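PDB 4US5: luciferase-like monooxygenase from Streptomyces bottropensis, which probably acts as a flavin-dependent monooxygenase of the bacterial luciferase family, inserting one atom of molecular oxygen into an organic substrate. Local coordinates for residues Ile105-Gly110 / Pro166-Leu171; Glu47-Ile52 / Gly79-Leu84; Glu30-Ala35 / Ala68-Ile73; Leu97-Pro102 / Val158-Pro163; Ser177-Ala182 / Met203-Ala208. All blocks are in the same frame, centred on the assembly; numbering follows the deposited sequence.

Contact 1: residues Ile105-Gly110 / Pro166-Leu171. With NA (sodium ion), chain B.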
# COMPACT_ATOMS: atom_id res chain seq x y z
N ILE D 105 -13.93 0.77 2.40
CA ILE D 105 -12.73 0.05 2.86
C ILE D 105 -12.96 -0.57 4.24
O ILE D 105 -13.45 0.10 5.18
CB ILE D 105 -11.49 1.00 2.94
CG1 ILE D 105 -11.20 1.62 1.57
CG2 ILE D 105 -10.27 0.27 3.51
CD1 ILE D 105 -10.93 0.63 0.46
N ASP D 106 -12.60 -1.85 4.33
CA ASP D 106 -12.60 -2.58 5.57
C ASP D 106 -11.17 -2.74 6.08
O ASP D 106 -10.28 -3.12 5.33
CB ASP D 106 -13.16 -3.98 5.36
CG ASP D 106 -14.65 -4.00 5.06
OD1 ASP D 106 -15.37 -3.02 5.38
OD2 ASP D 106 -15.12 -5.06 4.53
N LEU D 107 -10.95 -2.39 7.34
CA LEU D 107 -9.70 -2.67 8.00
C LEU D 107 -9.91 -3.85 8.96
O LEU D 107 -10.17 -3.65 10.15
CB LEU D 107 -9.21 -1.46 8.75
CG LEU D 107 -7.92 -1.53 9.57
CD1 LEU D 107 -6.82 -2.31 8.88
CD2 LEU D 107 -7.44 -0.12 9.90
N GLY D 108 -9.82 -5.06 8.41
CA GLY D 108 -9.80 -6.25 9.22
C GLY D 108 -8.42 -6.44 9.83
O GLY D 108 -7.40 -6.32 9.15
N ILE D 109 -8.42 -6.73 11.13
CA ILE D 109 -7.18 -6.91 11.92
C ILE D 109 -7.11 -8.35 12.36
O ILE D 109 -8.10 -8.87 12.88
CB ILE D 109 -7.24 -6.04 13.18
CG1 ILE D 109 -7.28 -4.57 12.79
CG2 ILE D 109 -6.05 -6.33 14.12
CD1 ILE D 109 -6.10 -4.14 11.93
N GLY D 110 -5.97 -9.00 12.16
CA GLY D 110 -5.78 -10.38 12.58
C GLY D 110 -4.58 -10.58 13.50
O GLY D 110 -3.69 -9.72 13.59
N PRO D 166 -12.33 3.90 7.52
CA PRO D 166 -12.43 2.48 7.21
C PRO D 166 -13.15 1.75 8.34
O PRO D 166 -13.07 2.19 9.47
CB PRO D 166 -10.99 2.02 7.15
CG PRO D 166 -10.26 2.98 8.03
CD PRO D 166 -10.93 4.29 7.81
N ALA D 167 -13.83 0.66 7.99
CA ALA D 167 -14.60 -0.13 8.96
C ALA D 167 -13.70 -1.15 9.60
O ALA D 167 -13.15 -2.03 8.92
CB ALA D 167 -15.77 -0.81 8.27
N LEU D 168 -13.54 -1.02 10.91
CA LEU D 168 -12.70 -1.89 11.70
C LEU D 168 -13.39 -3.25 11.97
O LEU D 168 -14.55 -3.30 12.42
CB LEU D 168 -12.36 -1.17 13.02
CG LEU D 168 -11.01 -1.37 13.68
CD1 LEU D 168 -9.86 -1.13 12.73
CD2 LEU D 168 -10.91 -0.43 14.89
N TRP D 169 -12.70 -4.33 11.64
CA TRP D 169 -13.16 -5.69 11.90
C TRP D 169 -12.07 -6.44 12.63
O TRP D 169 -10.87 -6.26 12.36
CB TRP D 169 -13.45 -6.43 10.58
CG TRP D 169 -14.74 -6.07 9.93
CD1 TRP D 169 -15.00 -4.95 9.20
CD2 TRP D 169 -15.95 -6.83 9.93
NE1 TRP D 169 -16.27 -4.98 8.73
CE2 TRP D 169 -16.89 -6.12 9.18
CE3 TRP D 169 -16.32 -8.05 10.50
CZ2 TRP D 169 -18.18 -6.56 8.99
CZ3 TRP D 169 -17.62 -8.51 10.31
CH2 TRP D 169 -18.53 -7.77 9.56
N LEU D 170 -12.46 -7.31 13.54
CA LEU D 170 -11.51 -8.19 14.20
C LEU D 170 -11.70 -9.58 13.65
O LEU D 170 -12.83 -10.11 13.65
CB LEU D 170 -11.69 -8.18 15.72
CG LEU D 170 -10.69 -9.05 16.49
CD1 LEU D 170 -9.25 -8.68 16.15
CD2 LEU D 170 -10.91 -8.92 17.99
N LEU D 171 -10.61 -10.17 13.16
CA LEU D 171 -10.60 -11.54 12.70
C LEU D 171 -10.00 -12.37 13.80
O LEU D 171 -8.98 -12.02 14.38
CB LEU D 171 -9.75 -11.71 11.46
CG LEU D 171 -10.41 -11.29 10.15
CD1 LEU D 171 -10.58 -9.78 10.08
CD2 LEU D 171 -9.59 -11.82 8.98
NA NA B . -1.58 -8.89 15.12
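Strands 105-110 and 167-171 are neighbouring staves of the parallel barrel of the luciferase-like, TIM-barrel fold, and they illustrate how such staves are joined. Ile-105 O receives Ala-167 N, Leu-107 N gives to Ala-167 O at 2.7 Å, Leu-107 O takes Trp-169 N, Ile-109 N reaches Trp-169 O, and Leu-171 N closes the series on Ile-109 O at 2.8 Å. On one face Leu-107, its CG opposite the backbone N (chi1 178°), runs beside Leu-168, and Leu-168 CD1 lies 3.7 Å from Leu-107 CG. On the other, Gly-108 lets Leu-171 CD1 come to 3.7 Å from its CA, where a side chain would collide. Asp-106 shares this face with the indole of Trp-169, but its carboxylate is held by Trp-44, Arg-42 and Arg-74. Gly-110 O binds a sodium ion at 2.7 Å. Strand 74-81 pairs with the far edge of 105-110, while helices 87-100 and 137-147 pack over Leu-107, the latter also over Leu-168.

Contact 2: residues Glu47-Ile52 / Gly79-Leu84; sequences EHHAEI and GVLLSL. With NA (sodium ion), chain C; NA (sodium ion), chain E.
Glu-47, in the loop after strand 42-45 of the barrel, packs against Leu-81 at the end of strand 74-81, and this is the dense part of the contact. The carboxylate illustrates how one buried group can serve several partners. Its OE1 accepts the backbone N of Leu-81 at 3.1 Å, met from above the carboxylate plane, and also binds a sodium ion at 2.8 Å, a site completed by Glu-60 and a water. OE2 turns its anti lone pair to His-49 NE2, 2.6 Å away, and is also hydrogen-bonded with Tyr-85 OH. With CG anti to the backbone N (chi1 176°) and the chain extended, Glu-47 crosses Leu-81 so that its CD lies 3.6 Å from Leu-81 CG. Leu-81 CD1 meets the edge of the His-49 imidazole, and Leu-84 CD1 stands 3.8 Å from His-49 NE2. These bonds fix the rotation of the carboxylate.

The partly exposed end of the loop is looser: His-48 O and Glu-51 O turn to another sodium ion, shared with Asn-54 of the same chain and Ser-159 of the neighbouring subunit. Helix 117-124 packs on His-49 and Leu-84, while strand 74-81, carrying Leu-81, pairs with strand 105-110.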
# COMPACT_ATOMS: atom_id res chain seq x y z
N GLU D 47 -3.00 -11.49 4.86
CA GLU D 47 -1.57 -11.17 4.96
C GLU D 47 -0.84 -12.44 5.30
O GLU D 47 -1.10 -13.03 6.36
CB GLU D 47 -1.36 -10.14 6.06
CG GLU D 47 0.10 -9.79 6.31
CD GLU D 47 0.28 -8.56 7.18
OE1 GLU D 47 -0.65 -7.70 7.24
OE2 GLU D 47 1.39 -8.41 7.76
N HIS D 48 0.07 -12.84 4.42
CA HIS D 48 0.94 -14.01 4.62
C HIS D 48 2.36 -13.68 4.24
O HIS D 48 2.62 -13.22 3.12
CB HIS D 48 0.46 -15.18 3.77
CG HIS D 48 -0.87 -15.73 4.21
ND1 HIS D 48 -1.00 -16.60 5.27
CD2 HIS D 48 -2.13 -15.49 3.76
CE1 HIS D 48 -2.28 -16.87 5.46
NE2 HIS D 48 -2.99 -16.22 4.55
N HIS D 49 3.29 -14.01 5.14
CA HIS D 49 4.71 -13.67 4.96
C HIS D 49 5.55 -14.89 4.67
O HIS D 49 5.37 -15.94 5.31
CB HIS D 49 5.22 -13.00 6.23
CG HIS D 49 4.56 -11.70 6.53
ND1 HIS D 49 5.05 -10.52 6.04
CD2 HIS D 49 3.53 -11.37 7.35
CE1 HIS D 49 4.32 -9.52 6.48
NE2 HIS D 49 3.38 -10.01 7.27
N ALA D 50 6.50 -14.75 3.75
CA ALA D 50 7.56 -15.74 3.56
C ALA D 50 7.05 -17.15 3.24
O ALA D 50 7.63 -18.16 3.67
CB ALA D 50 8.46 -15.79 4.79
N GLU D 51 5.95 -17.20 2.50
CA GLU D 51 5.35 -18.45 2.06
C GLU D 51 5.36 -18.42 0.56
O GLU D 51 4.76 -17.53 -0.06
CB GLU D 51 3.93 -18.61 2.62
CG GLU D 51 3.88 -18.86 4.12
CD GLU D 51 2.47 -18.88 4.72
OE1 GLU D 51 1.50 -18.48 4.04
OE2 GLU D 51 2.34 -19.29 5.89
N ILE D 52 6.05 -19.36 -0.07
CA ILE D 52 6.07 -19.40 -1.54
C ILE D 52 4.69 -19.70 -2.09
O ILE D 52 4.41 -19.40 -3.25
CB ILE D 52 7.07 -20.41 -2.12
CG1 ILE D 52 6.81 -21.83 -1.62
CG2 ILE D 52 8.49 -19.97 -1.78
CD1 ILE D 52 7.56 -22.88 -2.42
N GLY D 79 -6.54 -10.53 7.31
CA GLY D 79 -6.47 -9.28 8.04
C GLY D 79 -5.03 -8.76 8.15
O GLY D 79 -4.07 -9.49 7.94
N VAL D 80 -4.89 -7.48 8.46
CA VAL D 80 -3.61 -6.89 8.74
C VAL D 80 -3.10 -7.38 10.11
O VAL D 80 -3.83 -7.34 11.10
CB VAL D 80 -3.68 -5.36 8.76
CG1 VAL D 80 -2.45 -4.75 9.41
CG2 VAL D 80 -3.83 -4.82 7.34
N LEU D 81 -1.85 -7.80 10.15
CA LEU D 81 -1.24 -8.31 11.37
C LEU D 81 -0.71 -7.17 12.26
O LEU D 81 0.47 -6.83 12.25
CB LEU D 81 -0.19 -9.33 11.01
CG LEU D 81 -0.67 -10.47 10.09
CD1 LEU D 81 0.46 -11.44 9.83
CD2 LEU D 81 -1.91 -11.21 10.64
N LEU D 82 -1.63 -6.54 12.96
CA LEU D 82 -1.39 -5.28 13.63
C LEU D 82 -0.26 -5.35 14.67
O LEU D 82 0.40 -4.35 14.93
CB LEU D 82 -2.67 -4.80 14.30
CG LEU D 82 -2.61 -3.47 15.04
CD1 LEU D 82 -2.15 -2.33 14.14
CD2 LEU D 82 -3.97 -3.17 15.64
N SER D 83 -0.03 -6.52 15.26
CA SER D 83 1.05 -6.65 16.26
C SER D 83 2.43 -6.42 15.63
O SER D 83 3.39 -6.19 16.34
CB SER D 83 0.97 -7.97 17.05
OG SER D 83 1.31 -9.02 16.21
N LEU D 84 2.52 -6.44 14.30
CA LEU D 84 3.80 -6.21 13.61
C LEU D 84 4.08 -4.75 13.25
O LEU D 84 5.17 -4.47 12.76
CB LEU D 84 3.83 -6.96 12.29
CG LEU D 84 3.59 -8.45 12.32
CD1 LEU D 84 3.60 -8.96 10.88
CD2 LEU D 84 4.65 -9.14 13.16
NA NA C . 3.93 -15.16 1.43
NA NA E . 0.13 -5.25 6.19
O HOH W 1 0.57 -3.00 7.60

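Contact 3: residues Glu30-Ala35 / Ala68-Ile73. With P4G (1-ethoxy-2-(2-ethoxyethoxy)ethane), chain F.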
# COMPACT_ATOMS: atom_id res chain seq x y z
N GLU D 30 -9.11 -10.52 -11.09
CA GLU D 30 -10.16 -11.16 -11.86
C GLU D 30 -11.29 -11.71 -10.97
O GLU D 30 -12.48 -11.54 -11.27
CB GLU D 30 -9.56 -12.25 -12.71
CG GLU D 30 -8.75 -11.69 -13.87
CD GLU D 30 -7.91 -12.72 -14.62
OE1 GLU D 30 -8.01 -13.92 -14.34
OE2 GLU D 30 -7.13 -12.29 -15.49
N LEU D 31 -10.92 -12.35 -9.87
CA LEU D 31 -11.93 -12.88 -8.93
C LEU D 31 -12.70 -11.74 -8.27
O LEU D 31 -13.92 -11.84 -8.10
CB LEU D 31 -11.30 -13.79 -7.88
CG LEU D 31 -12.23 -14.32 -6.78
CD1 LEU D 31 -13.35 -15.18 -7.40
CD2 LEU D 31 -11.44 -15.14 -5.79
N ALA D 32 -12.00 -10.65 -7.91
CA ALA D 32 -12.66 -9.52 -7.34
C ALA D 32 -13.68 -8.88 -8.31
O ALA D 32 -14.76 -8.49 -7.88
CB ALA D 32 -11.67 -8.49 -6.89
N ARG D 33 -13.32 -8.75 -9.56
CA ARG D 33 -14.24 -8.20 -10.56
C ARG D 33 -15.46 -9.12 -10.68
O ARG D 33 -16.59 -8.65 -10.72
CB ARG D 33 -13.56 -8.05 -11.90
CG ARG D 33 -12.52 -6.93 -12.02
CD ARG D 33 -12.05 -6.94 -13.48
NE ARG D 33 -10.92 -6.09 -13.77
CZ ARG D 33 -9.80 -6.50 -14.40
NH1 ARG D 33 -9.65 -7.76 -14.78
NH2 ARG D 33 -8.82 -5.62 -14.65
N LEU D 34 -15.22 -10.43 -10.70
CA LEU D 34 -16.34 -11.41 -10.76
C LEU D 34 -17.24 -11.28 -9.55
O LEU D 34 -18.47 -11.20 -9.66
CB LEU D 34 -15.85 -12.84 -10.90
CG LEU D 34 -16.95 -13.94 -10.95
CD1 LEU D 34 -17.86 -13.75 -12.16
CD2 LEU D 34 -16.35 -15.33 -10.99
N ALA D 35 -16.63 -11.25 -8.37
CA ALA D 35 -17.35 -11.14 -7.14
C ALA D 35 -18.17 -9.83 -7.07
O ALA D 35 -19.28 -9.80 -6.55
CB ALA D 35 -16.38 -11.23 -5.96
N ALA D 68 -9.91 0.03 -7.15
CA ALA D 68 -9.98 0.77 -8.42
C ALA D 68 -10.61 -0.03 -9.55
O ALA D 68 -11.04 0.54 -10.55
CB ALA D 68 -8.58 1.22 -8.86
N GLU D 69 -10.61 -1.37 -9.40
CA GLU D 69 -11.12 -2.28 -10.40
C GLU D 69 -12.58 -2.71 -10.16
O GLU D 69 -13.12 -3.46 -10.96
CB GLU D 69 -10.27 -3.53 -10.42
CG GLU D 69 -8.81 -3.29 -10.76
CD GLU D 69 -8.57 -3.13 -12.23
OE1 GLU D 69 -9.52 -3.39 -13.02
OE2 GLU D 69 -7.44 -2.75 -12.61
N THR D 70 -13.18 -2.25 -9.09
CA THR D 70 -14.53 -2.64 -8.69
C THR D 70 -15.31 -1.42 -8.23
O THR D 70 -14.74 -0.38 -7.97
CB THR D 70 -14.46 -3.61 -7.50
OG1 THR D 70 -13.70 -3.01 -6.45
CG2 THR D 70 -13.81 -4.90 -7.91
N SER D 71 -16.64 -1.55 -8.16
CA SER D 71 -17.52 -0.41 -7.82
C SER D 71 -18.42 -0.59 -6.65
O SER D 71 -18.65 0.34 -5.91
CB SER D 71 -18.40 -0.10 -9.04
OG SER D 71 -17.57 0.15 -10.16
N GLY D 72 -18.99 -1.79 -6.48
CA GLY D 72 -19.98 -1.99 -5.40
C GLY D 72 -19.50 -2.78 -4.20
O GLY D 72 -19.83 -2.48 -3.07
N ILE D 73 -18.70 -3.79 -4.45
CA ILE D 73 -18.16 -4.62 -3.39
C ILE D 73 -17.25 -3.81 -2.45
O ILE D 73 -16.51 -2.94 -2.89
CB ILE D 73 -17.42 -5.83 -4.01
CG1 ILE D 73 -17.21 -6.98 -3.01
CG2 ILE D 73 -16.10 -5.39 -4.64
CD1 ILE D 73 -16.84 -8.26 -3.71
C8 P4G F . -10.22 3.45 -12.05
C7 P4G F . -11.13 4.30 -11.17
O4 P4G F . -11.61 3.59 -10.02
C6 P4G F . -11.38 4.15 -8.69
C5 P4G F . -12.08 5.49 -8.38
O3 P4G F . -12.47 5.59 -6.99
C4 P4G F . -13.04 6.87 -6.63
C3 P4G F . -14.30 6.71 -5.78
O2 P4G F . -14.10 5.70 -4.78
C2 P4G F . -14.99 4.58 -4.81
C1 P4G F . -14.69 3.72 -6.02
O HOH W 2 -12.50 -3.76 -13.71
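Arg-33 grips Glu-69 side-on where helix 21-38 of the barrel's outer layer meets the loop between helix 59-68 and strand 74-81. Both donors serve one oxygen: Glu-69 OE1 lies 2.8 Å from Arg-33 NH2 and 3.1 Å from Arg-33 NE. It sits at the guanidinium edge, yet both nitrogens approach from the same face of the carboxylate, whose plane is turned 73° from that of the guanidinium. A water that Arg-33 NE donates to passes a hydrogen bond on to Glu-69 O, so side chain and backbone of the glutamate are held together. Beside this pair Thr-70 CG2 rests on Ala-32 O, and Ile-73 CD1 ends 3.8 Å from Ala-35 CB.

The arginine chain is extended from CG to NE, whereas that of Glu-69 bends at chi2 (-80°), which turns the carboxylate toward the guanidinium. A leucine in place of Arg-33 would probably leave Glu-69 OE1 without its cationic mate and the bridging water without this donor. Arg-65, bound to Glu-69 OE2, is the second-shell charge that positions it. Farther along the loop, Thr-70 OG1 is bonded to Ile-66 O, Asp-36 OD2 accepts the backbone N-H of Ser-71, and Asp-36 OD1 takes those of Gly-72 and Ile-73.

Contact 4: residues Leu97-Pro102 / Val158-Pro163; sequences LHALYP and VSPRMP. With NA (sodium ion), chain Y; P4G (1-ethoxy-2-(2-ethoxyethoxy)ethane), chain F.
A chi1 of 172° sets the imidazole of His-98 opposite its own backbone N and swings it out from helix 87-100 toward Pro-163, while Met-162, a selenomethionine bent at chi2 and chi3, brings CB and CG against His-98 and Ala-99, its selenium end leading away. The result is a worked case of a helix end held to a loop by one polar bond and a small apolar patch. His-98 NE2 donates to Pro-163 O at 2.8 Å, nearly straight at 168°, with the carbonyl oxygen in the plane of the ring. Beside it Met-162 CB lies 4.2 Å from His-98 CD2. At the next residue, Ala-99 CB touches two loop residues, 3.9 Å from Pro-160 CG and 4.0 Å from Met-162 CG. A phenylalanine in place of His-98 would probably leave the carbonyl of Pro-163 without this donor and the loop less firmly tied.

At the end of the helix and just beyond it, Leu-100, Tyr-101 and Pro-102 line the pocket of the bound polyether, Leu-100 O lying 3.2 Å from its O2. Across the dimer, Met-162 packs on Ala-22 of the neighbouring subunit. Within the chain, Arg-95 of helix 87-100 bonds to Pro-160 O, and helix 59-68 packs against Leu-97 and Tyr-101.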
# COMPACT_ATOMS: atom_id res chain seq x y z
N LEU D 97 -6.39 4.84 1.84
CA LEU D 97 -7.34 4.03 1.07
C LEU D 97 -8.76 4.62 1.11
O LEU D 97 -9.44 4.71 0.08
CB LEU D 97 -7.35 2.59 1.59
CG LEU D 97 -6.11 1.78 1.21
CD1 LEU D 97 -6.05 0.48 2.02
CD2 LEU D 97 -6.09 1.45 -0.26
N HIS D 98 -9.20 5.03 2.30
CA HIS D 98 -10.52 5.62 2.47
C HIS D 98 -10.66 6.91 1.67
O HIS D 98 -11.70 7.16 1.09
CB HIS D 98 -10.77 5.86 3.96
CG HIS D 98 -12.01 6.65 4.25
ND1 HIS D 98 -13.27 6.13 4.11
CD2 HIS D 98 -12.17 7.92 4.67
CE1 HIS D 98 -14.17 7.05 4.42
NE2 HIS D 98 -13.52 8.15 4.77
N ALA D 99 -9.58 7.71 1.61
CA ALA D 99 -9.59 8.92 0.84
C ALA D 99 -9.69 8.67 -0.66
O ALA D 99 -10.29 9.47 -1.38
CB ALA D 99 -8.38 9.78 1.18
N LEU D 100 -9.12 7.56 -1.13
CA LEU D 100 -9.28 7.14 -2.50
C LEU D 100 -10.66 6.51 -2.80
O LEU D 100 -11.19 6.67 -3.90
CB LEU D 100 -8.20 6.13 -2.86
CG LEU D 100 -6.80 6.72 -3.09
CD1 LEU D 100 -5.80 5.58 -3.27
CD2 LEU D 100 -6.80 7.59 -4.33
N TYR D 101 -11.19 5.76 -1.83
CA TYR D 101 -12.33 4.89 -2.04
C TYR D 101 -13.33 5.11 -0.91
O TYR D 101 -13.49 4.25 -0.01
CB TYR D 101 -11.85 3.42 -2.09
CG TYR D 101 -10.73 3.19 -3.08
CD1 TYR D 101 -10.95 3.35 -4.46
CD2 TYR D 101 -9.45 2.86 -2.64
CE1 TYR D 101 -9.93 3.20 -5.37
CE2 TYR D 101 -8.41 2.73 -3.53
CZ TYR D 101 -8.65 2.87 -4.90
OH TYR D 101 -7.62 2.73 -5.77
N PRO D 102 -13.99 6.29 -0.90
CA PRO D 102 -14.74 6.72 0.26
C PRO D 102 -15.82 5.72 0.69
O PRO D 102 -16.59 5.25 -0.12
CB PRO D 102 -15.36 8.06 -0.17
CG PRO D 102 -15.11 8.18 -1.62
CD PRO D 102 -13.90 7.36 -1.91
N VAL D 158 -3.89 12.85 11.86
CA VAL D 158 -3.64 11.63 11.15
C VAL D 158 -4.05 11.84 9.69
O VAL D 158 -5.24 11.83 9.35
CB VAL D 158 -4.40 10.46 11.78
CG1 VAL D 158 -4.16 9.17 11.01
CG2 VAL D 158 -3.98 10.29 13.23
N SER D 159 -3.06 12.03 8.83
CA SER D 159 -3.30 12.28 7.41
C SER D 159 -3.64 11.04 6.66
O SER D 159 -3.21 9.94 7.03
CB SER D 159 -2.06 12.85 6.75
OG SER D 159 -1.55 13.95 7.46
N PRO D 160 -4.42 11.17 5.58
CA PRO D 160 -5.23 12.31 5.19
C PRO D 160 -6.56 12.30 5.95
O PRO D 160 -7.22 11.27 6.00
CB PRO D 160 -5.44 12.08 3.70
CG PRO D 160 -5.30 10.63 3.50
CD PRO D 160 -4.50 10.07 4.63
N ARG D 161 -6.95 13.46 6.48
CA ARG D 161 -8.25 13.61 7.14
C ARG D 161 -9.36 13.70 6.11
O ARG D 161 -9.27 14.45 5.16
CB ARG D 161 -8.28 14.88 7.98
CG ARG D 161 -7.18 14.97 9.00
CD ARG D 161 -7.24 16.20 9.89
NE ARG D 161 -8.12 16.04 11.06
CZ ARG D 161 -8.31 16.98 11.98
NH1 ARG D 161 -7.72 18.16 11.87
NH2 ARG D 161 -9.11 16.74 13.01
N MSE D 162 -10.41 12.90 6.30
CA MSE D 162 -11.64 13.00 5.52
C MSE D 162 -12.77 12.53 6.43
O MSE D 162 -12.52 11.78 7.38
CB MSE D 162 -11.70 12.05 4.33
CG MSE D 162 -10.74 12.38 3.19
SE MSE D 162 -11.12 14.18 2.45
CE MSE D 162 -12.74 13.71 1.41
N PRO D 163 -14.01 12.97 6.16
CA PRO D 163 -15.14 12.45 6.95
C PRO D 163 -15.22 10.94 6.87
O PRO D 163 -14.97 10.34 5.79
CB PRO D 163 -16.36 13.08 6.27
CG PRO D 163 -15.84 14.34 5.65
CD PRO D 163 -14.45 13.97 5.17
NA NA Y . 0.62 14.58 5.74
C8 P4G F . -10.22 3.45 -12.05
C7 P4G F . -11.13 4.30 -11.17
O4 P4G F . -11.61 3.59 -10.02
C6 P4G F . -11.38 4.15 -8.69
C5 P4G F . -12.08 5.49 -8.38
O3 P4G F . -12.47 5.59 -6.99
C4 P4G F . -13.04 6.87 -6.63
C3 P4G F . -14.30 6.71 -5.78
O2 P4G F . -14.10 5.70 -4.78
C2 P4G F . -14.99 4.58 -4.81
C1 P4G F . -14.69 3.72 -6.02

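Contact 5: residues Ser177-Ala182 / Met203-Ala208. Unlike the reference sequence in segment 177-182: Asp-179 (reference Glu).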
# COMPACT_ATOMS: atom_id res chain seq x y z
N SER D 177 -10.37 -14.33 21.33
CA SER D 177 -10.58 -13.24 20.34
C SER D 177 -12.04 -12.81 20.29
O SER D 177 -12.35 -11.62 20.15
CB SER D 177 -10.10 -13.63 18.94
OG SER D 177 -10.82 -14.72 18.40
N ALA D 178 -12.93 -13.78 20.40
CA ALA D 178 -14.35 -13.51 20.37
C ALA D 178 -14.78 -12.70 21.61
O ALA D 178 -15.62 -11.79 21.49
CB ALA D 178 -15.13 -14.80 20.28
N ASP D 179 -14.18 -13.01 22.77
CA ASP D 179 -14.39 -12.22 24.01
C ASP D 179 -13.91 -10.78 23.82
O ASP D 179 -14.58 -9.83 24.24
CB ASP D 179 -13.62 -12.82 25.21
CG ASP D 179 -14.32 -13.99 25.86
OD1 ASP D 179 -15.49 -13.83 26.29
OD2 ASP D 179 -13.66 -15.05 26.03
N ALA D 180 -12.74 -10.63 23.21
CA ALA D 180 -12.19 -9.30 22.98
C ALA D 180 -13.06 -8.49 22.02
O ALA D 180 -13.37 -7.33 22.29
CB ALA D 180 -10.77 -9.41 22.46
N ALA D 181 -13.49 -9.11 20.92
CA ALA D 181 -14.37 -8.43 19.96
C ALA D 181 -15.66 -8.01 20.62
O ALA D 181 -16.17 -6.92 20.37
CB ALA D 181 -14.67 -9.34 18.77
N ALA D 182 -16.21 -8.90 21.45
CA ALA D 182 -17.43 -8.60 22.19
C ALA D 182 -17.21 -7.40 23.12
O ALA D 182 -18.00 -6.45 23.13
CB ALA D 182 -17.86 -9.82 22.99
N MSE D 203 -18.49 -18.22 18.45
CA MSE D 203 -19.57 -17.39 17.91
C MSE D 203 -20.65 -17.18 18.94
O MSE D 203 -21.24 -16.10 19.02
CB MSE D 203 -20.09 -18.01 16.61
CG MSE D 203 -19.00 -18.05 15.52
SE MSE D 203 -18.74 -16.21 14.76
CE MSE D 203 -20.08 -16.31 13.32
N ASP D 204 -20.91 -18.19 19.78
CA ASP D 204 -21.83 -18.03 20.92
C ASP D 204 -21.34 -16.96 21.86
O ASP D 204 -22.10 -16.07 22.29
CB ASP D 204 -22.00 -19.35 21.69
CG ASP D 204 -22.93 -20.33 20.98
OD1 ASP D 204 -23.63 -19.92 20.03
OD2 ASP D 204 -22.96 -21.52 21.40
N THR D 205 -20.06 -17.06 22.22
CA THR D 205 -19.44 -16.15 23.19
C THR D 205 -19.45 -14.70 22.69
O THR D 205 -19.76 -13.77 23.45
CB THR D 205 -18.00 -16.60 23.48
OG1 THR D 205 -18.02 -17.88 24.11
CG2 THR D 205 -17.29 -15.62 24.39
N TYR D 206 -19.13 -14.52 21.41
CA TYR D 206 -19.18 -13.20 20.79
C TYR D 206 -20.54 -12.54 20.99
O TYR D 206 -20.63 -11.38 21.42
CB TYR D 206 -18.88 -13.30 19.29
CG TYR D 206 -19.04 -11.99 18.55
CD1 TYR D 206 -18.30 -10.88 18.91
CD2 TYR D 206 -19.93 -11.87 17.47
CE1 TYR D 206 -18.43 -9.68 18.23
CE2 TYR D 206 -20.07 -10.68 16.78
CZ TYR D 206 -19.31 -9.59 17.16
OH TYR D 206 -19.45 -8.41 16.49
N ARG D 207 -21.59 -13.27 20.65
CA ARG D 207 -22.94 -12.76 20.74
C ARG D 207 -23.37 -12.53 22.18
O ARG D 207 -23.94 -11.50 22.49
CB ARG D 207 -23.91 -13.69 20.03
CG ARG D 207 -23.83 -13.55 18.52
CD ARG D 207 -24.73 -14.54 17.82
NE ARG D 207 -24.28 -15.90 18.05
CZ ARG D 207 -24.98 -16.98 17.72
NH1 ARG D 207 -26.17 -16.85 17.15
NH2 ARG D 207 -24.48 -18.18 17.97
N ALA D 208 -23.08 -13.49 23.05
CA ALA D 208 -23.51 -13.41 24.46
C ALA D 208 -22.84 -12.25 25.21
O ALA D 208 -23.51 -11.51 25.93
CB ALA D 208 -23.23 -14.72 25.17
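The phenol ring of Tyr-206 turns its edge to helix 175-184: Ala-178 O and Ala-182 N both lie near the ring plane, each 3.8 Å from Tyr-206 CD1. The methyl of Ala-181 approaches obliquely, its CB 3.8 Å from Tyr-206 CE1. Tyr-188 of the adjacent strand 188-191 also meets the ring, with planes about 35° apart. Chi1 of Tyr-206 is 174°, which sends the ring past the alanines of helix 175-184, and its hydroxyl is fixed beyond them by hydrogen bonds with Leu-186 O and Arg-220 N.

Alanines make this close approach possible. Ala-178 CB stands 4.2 Å from Tyr-206 CB, where the two backbones are nearest, and Ala-182 CB lies 3.5 Å from Tyr-206 O. At the margin stands Asp-179, which replaces a glutamate of the reference sequence. Asp-179 OD1 lies 3.2 Å from Thr-205 CG2; the hydroxyl of Thr-205 is instead bonded to Glu-201 O in its own helix. On the side of helix 199-209 turned from helix 175-184, Arg-207 bridges to Asp-204 OD1 through NH2 and donates NE to Met-203 O.

The axes of the two segments run 8.0 Å apart at 19°, both helices running the same way. Such near-parallel packing of successive helices, with strand 188-191 between them in sequence, is typical of the alpha/beta units that build a TIM barrel.

Overall arrangement
All five contacts belong to one barrel of parallel strands wrapped in helices, and together they sample its levels. Contact 1 is in the sheet itself; contact 2 adjoins it through the pairing of strands 74-81 and 105-110, their centres 14 Å apart. Contacts 3, 4 and 5 lie in the outer layer. Contact 4 touches contact 1 through Ile-105 and Pro-166, and contact 5 does so through Leu-170, whereas contacts 3 and 5 stand about 31 Å apart between centres, on opposite sides of the chain's centre. Contacts 3 and 4 share the polyether. Along the chain, 2 and 3 alternate, as do 1 and 4, while 5 follows last. Contacts 2 and 4, and marginally contact 3, meet the second subunit, linking barrel and dimer.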